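Epidermal growth factor receptor pathway substrate 8-like protein 1 (Mus musculus, PDB 2CY5) is an EPS8-related protein whose phosphotyrosine-binding (PTB) domain probably recognises tyrosine-containing peptide motifs in partner proteins during receptor signalling. Local coordinates at residues E120-R123 with E124-G128; Y74-D77 with A78-R81. All coordinates share one frame; numbering follows the deposited sequence.

Contact 1: E120-R123 with E124-G128. With CA (calcium ion), chain B.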
loop_
_atom_site.group_PDB
_atom_site.type_symbol
_atom_site.label_atom_id
_atom_site.label_comp_id
_atom_site.label_asym_id
_atom_site.label_seq_id
_atom_site.Cartn_x
_atom_site.Cartn_y
_atom_site.Cartn_z
ATOM N N GLU A 120 8.845 22.043 -3.214
ATOM C CA GLU A 120 7.885 23.143 -3.000
ATOM C C GLU A 120 6.936 23.364 -4.160
ATOM O O GLU A 120 5.713 23.628 -3.916
ATOM C CB GLU A 120 8.616 24.465 -2.796
ATOM C CG GLU A 120 7.623 25.460 -2.365
ATOM C CD GLU A 120 7.143 25.146 -0.927
ATOM O OE1 GLU A 120 5.933 25.467 -0.707
ATOM O OE2 GLU A 120 7.993 24.621 -0.082
ATOM N N LEU A 121 7.450 23.197 -5.340
ATOM C CA LEU A 121 6.618 23.391 -6.561
ATOM C C LEU A 121 5.659 22.280 -6.652
ATOM O O LEU A 121 4.507 22.463 -7.035
ATOM C CB LEU A 121 7.533 23.387 -7.787
ATOM C CG LEU A 121 6.941 23.674 -9.174
ATOM C CD1 LEU A 121 6.475 25.098 -9.221
ATOM C CD2 LEU A 121 7.946 23.520 -10.315
ATOM N N ILE A 122 6.063 21.085 -6.212
ATOM C CA ILE A 122 5.099 19.933 -6.379
ATOM C C ILE A 122 4.009 20.015 -5.330
ATOM O O ILE A 122 2.842 19.708 -5.645
ATOM C CB ILE A 122 5.846 18.514 -6.280
ATOM C CG1 ILE A 122 6.984 18.382 -7.364
ATOM C CG2 ILE A 122 4.823 17.405 -6.487
ATOM C CD1 ILE A 122 8.022 17.168 -7.069
ATOM N N ARG A 123 4.391 20.393 -4.090
ATOM C CA ARG A 123 3.447 20.650 -3.000
ATOM C C ARG A 123 2.382 21.658 -3.456
ATOM O O ARG A 123 1.188 21.394 -3.274
ATOM C CB ARG A 123 4.159 21.206 -1.784
ATOM C CG ARG A 123 3.145 21.627 -0.684
ATOM C CD ARG A 123 3.843 22.461 0.346
ATOM N NE ARG A 123 3.955 23.751 -0.315
ATOM C CZ ARG A 123 2.882 24.516 -0.548
ATOM N NH1 ARG A 123 1.664 24.123 -0.169
ATOM N NH2 ARG A 123 3.037 25.655 -1.191
ATOM N N GLU A 124 2.778 22.740 -4.115
ATOM C CA GLU A 124 1.740 23.714 -4.487
ATOM C C GLU A 124 0.857 23.151 -5.481
ATOM O O GLU A 124 -0.285 23.453 -5.385
ATOM C CB GLU A 124 2.342 25.024 -5.101
ATOM C CG GLU A 124 2.858 26.018 -4.128
ATOM C CD GLU A 124 3.556 27.171 -5.004
ATOM O OE1 GLU A 124 4.830 27.139 -5.247
ATOM O OE2 GLU A 124 2.792 28.022 -5.518
ATOM N N ASP A 125 1.338 22.356 -6.433
ATOM C CA ASP A 125 0.516 21.772 -7.451
ATOM C C ASP A 125 -0.497 20.763 -6.884
ATOM O O ASP A 125 -1.747 20.817 -7.126
ATOM C CB ASP A 125 1.440 21.081 -8.465
ATOM C CG ASP A 125 0.674 20.594 -9.711
ATOM O OD1 ASP A 125 -0.516 20.922 -9.834
ATOM O OD2 ASP A 125 1.248 19.960 -10.598
ATOM N N ILE A 126 0.006 19.910 -5.989
ATOM C CA ILE A 126 -0.949 18.934 -5.388
ATOM C C ILE A 126 -1.895 19.662 -4.539
ATOM O O ILE A 126 -3.086 19.382 -4.570
ATOM C CB ILE A 126 -0.156 17.889 -4.518
ATOM C CG1 ILE A 126 0.673 17.073 -5.578
ATOM C CG2 ILE A 126 -1.134 17.114 -3.488
ATOM C CD1 ILE A 126 1.697 16.035 -4.872
ATOM N N GLN A 127 -1.427 20.642 -3.774
ATOM C CA GLN A 127 -2.426 21.357 -2.865
ATOM C C GLN A 127 -3.500 22.131 -3.734
ATOM O O GLN A 127 -4.678 22.177 -3.358
ATOM C CB GLN A 127 -1.715 22.379 -2.004
ATOM C CG GLN A 127 -2.642 23.010 -0.986
ATOM C CD GLN A 127 -3.357 21.978 -0.080
ATOM O OE1 GLN A 127 -2.666 21.153 0.591
ATOM N NE2 GLN A 127 -4.736 22.003 -0.061
ATOM N N GLY A 128 -3.069 22.733 -4.850
ATOM C CA GLY A 128 -4.033 23.349 -5.780
ATOM C C GLY A 128 -5.027 22.309 -6.316
ATOM O O GLY A 128 -6.276 22.592 -6.371
HETATM CA CA CA B . -2.103 21.429 -11.528
HETATM O O HOH W 1 0.029 22.315 0.908
HETATM O O HOH W 2 -0.949 19.527 -12.409
HETATM O O HOH W 3 -2.968 21.995 -9.495
HETATM O O HOH W 4 -3.878 19.779 -11.721
HETATM O O HOH W 5 -0.670 23.279 -11.714
HETATM O O HOH W 6 -3.653 23.253 -11.914
#

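Contact 2: Y74-D77 with A78-R81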
loop_
_atom_site.group_PDB
_atom_site.type_symbol
_atom_site.label_atom_id
_atom_site.label_comp_id
_atom_site.label_asym_id
_atom_site.label_seq_id
_atom_site.Cartn_x
_atom_site.Cartn_y
_atom_site.Cartn_z
ATOM N N TYR A 74 -2.932 7.521 -6.327
ATOM C CA TYR A 74 -3.720 7.952 -5.211
ATOM C C TYR A 74 -4.757 8.991 -5.614
ATOM O O TYR A 74 -4.425 10.146 -5.905
ATOM C CB TYR A 74 -2.791 8.582 -4.194
ATOM C CG TYR A 74 -1.558 7.765 -3.823
ATOM C CD1 TYR A 74 -0.354 7.957 -4.514
ATOM C CD2 TYR A 74 -1.604 6.765 -2.803
ATOM C CE1 TYR A 74 0.777 7.201 -4.255
ATOM C CE2 TYR A 74 -0.470 5.988 -2.510
ATOM C CZ TYR A 74 0.731 6.208 -3.261
ATOM O OH TYR A 74 1.885 5.438 -3.121
ATOM N N PRO A 75 -6.017 8.617 -5.648
ATOM C CA PRO A 75 -7.093 9.540 -5.993
ATOM C C PRO A 75 -7.022 10.636 -4.960
ATOM O O PRO A 75 -6.631 10.366 -3.790
ATOM C CB PRO A 75 -8.378 8.701 -5.818
ATOM C CG PRO A 75 -7.962 7.615 -4.902
ATOM C CD PRO A 75 -6.509 7.250 -5.257
ATOM N N LEU A 76 -7.453 11.853 -5.316
ATOM C CA LEU A 76 -7.241 12.968 -4.455
ATOM C C LEU A 76 -7.990 12.813 -3.179
ATOM O O LEU A 76 -7.580 13.333 -2.181
ATOM C CB LEU A 76 -7.656 14.251 -5.180
ATOM C CG LEU A 76 -6.689 14.552 -6.386
ATOM C CD1 LEU A 76 -7.118 15.988 -6.938
ATOM C CD2 LEU A 76 -5.135 14.667 -6.020
ATOM N N ASP A 77 -9.058 12.058 -3.215
ATOM C CA ASP A 77 -9.872 11.807 -1.988
ATOM C C ASP A 77 -9.048 11.062 -0.881
ATOM O O ASP A 77 -9.331 11.195 0.261
ATOM C CB ASP A 77 -11.019 10.853 -2.397
ATOM C CG ASP A 77 -12.081 10.828 -1.404
ATOM O OD1 ASP A 77 -12.949 9.929 -1.497
ATOM O OD2 ASP A 77 -12.014 11.753 -0.541
ATOM N N ALA A 78 -8.065 10.220 -1.304
ATOM C CA ALA A 78 -7.139 9.477 -0.445
ATOM C C ALA A 78 -6.025 10.351 0.135
ATOM O O ALA A 78 -5.404 9.964 1.095
ATOM C CB ALA A 78 -6.499 8.313 -1.298
ATOM N N ILE A 79 -5.727 11.540 -0.377
ATOM C CA ILE A 79 -4.607 12.339 0.237
ATOM C C ILE A 79 -5.030 13.130 1.443
ATOM O O ILE A 79 -5.893 13.956 1.355
ATOM C CB ILE A 79 -4.000 13.266 -0.922
ATOM C CG1 ILE A 79 -3.629 12.322 -2.060
ATOM C CG2 ILE A 79 -2.860 14.100 -0.465
ATOM C CD1 ILE A 79 -2.996 13.031 -3.258
ATOM N N VAL A 80 -4.408 12.988 2.576
ATOM C CA VAL A 80 -4.916 13.651 3.721
ATOM C C VAL A 80 -4.019 14.785 3.973
ATOM O O VAL A 80 -4.428 15.687 4.639
ATOM C CB VAL A 80 -5.075 12.694 4.992
ATOM C CG1 VAL A 80 -5.024 11.203 4.642
ATOM C CG2 VAL A 80 -3.887 12.789 5.873
ATOM N N ARG A 81 -2.777 14.759 3.498
ATOM C CA ARG A 81 -1.887 15.907 3.725
ATOM C C ARG A 81 -0.725 15.970 2.728
ATOM O O ARG A 81 -0.128 14.902 2.369
ATOM C CB ARG A 81 -1.210 15.882 5.074
ATOM C CG ARG A 81 -0.527 17.225 5.240
ATOM C CD ARG A 81 -0.361 17.660 6.737
ATOM N NE ARG A 81 0.356 18.905 6.862
ATOM C CZ ARG A 81 1.057 19.226 7.921
ATOM N NH1 ARG A 81 1.089 18.401 8.976
ATOM N NH2 ARG A 81 1.843 20.300 7.853
#

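Contact 1: E120-R123 with E124-G128
R123 reaches Q127 by backbone and by water, while its guanidinium folds back onto the E120 carboxylate. CB sits beside the amide of E124. CG leaves anti to the backbone N (chi1 174°), and a bend at chi3 (77°) swings the guanidinium over E124, whose backbone N lies over one of its faces and whose CG lies close against R123 NH2. R123 NE (2.6 Å) and NH2 (2.9 Å) both donate to E120 OE1, a side-on salt bridge to a single oxygen; NE comes from above the carboxylate plane, NH2 nearly down the C-O axis. R123 NH1 donates to a water, 2.7 Å away, which in turn donates to Q127 OE1. With an alanine here, E120 OE1 would probably lose both donors and the water link to Q127 would be broken. The backbone beneath is regular alpha-helix, with Q127 N bonding to R123 O at 2.8 Å. Inward, I122 CG2 meets I126 CD1 at 3.8 Å, facing the sheet. D125 OD1 binds calcium at 2.4 Å with five waters and A6 O, while Y11 OH bonds its OD2. This is the C-terminal helix of a PTB domain, packed against the PH-type beta-sandwich.

Contact 2: Y74-D77 with A78-R81
P75 and A78 meet twice across a tight turn. The amide of A78 donates to P75 O at 2.9 Å, and A78 CB lies 4.0 Å from P75 CG, against the proline ring. One residue on, I79 N bonds to L76 O at 3.1 Å. Both links join residues three apart, as in a short 3-10 helix, and in both the donor stands above the carbonyl plane, by 46° at P75 O and 64° at L76 O, as the tight winding demands. A78 CB also presses on P75 O, 3.2 Å away.

On another side of the turn, L76 and I79 lie side by side and point the same way, with L76 CD2 to I79 CD1 at 3.9 Å. In I79 the CG1 branch runs opposite the carbonyl carbon (chi1 -55°), which carries CD1 to the leucine and leaves CG1 4.4 Å from Y74 CB.

Further out, helix 118-133 covers this apolar pair: L76 touches A129 and Y133, and I79 touches L130. V60, on strand 59-63, meets both L76 and I79. The Y74 ring meets that of H110. Backbone bonds pair Y74 with V60 ahead of the turn, L76 with S58 and A78 with Q100 from within it. V80 and R81 then both face V98, a classic beta bulge at the start of strand 79-85.

This 3-10 corner joins the two outermost strands of the PTB domain's PH-type fold, 70-75 and 79-85. Its side-chain pairs (Y74-I79, P75-A78, L76-I79) touch through carbon, and its two bonds are made by backbone alone. The chemistry therefore implies a corner shaped by main-chain winding, its inner side held by hydrophobic contact with helix 118-133 and V60, with no charged pair across it.

Following the chain, contact 2 comes first and is complete before contact 1 opens, so the two stand in series and neither nest nor cross. Residues 74-81 turn the chain from strand 70-75 into strand 79-85, the two outermost strands of the sheet. Strands 94-99 and 108-114 follow, and then helix 118-133 carries contact 1 on residues 120-128. Neither contact closes a long loop: one is a turn, the other successive turns of helix. The centres of contact 1 and contact 2 are about 13 Å apart, and the two do not touch. What joins them is the helix itself, whose later residues A129, L130 and Y133 rest on the turn while E120, I122, R123, D125 and I126 lie against strands 9-20, 49-55 and 79-85.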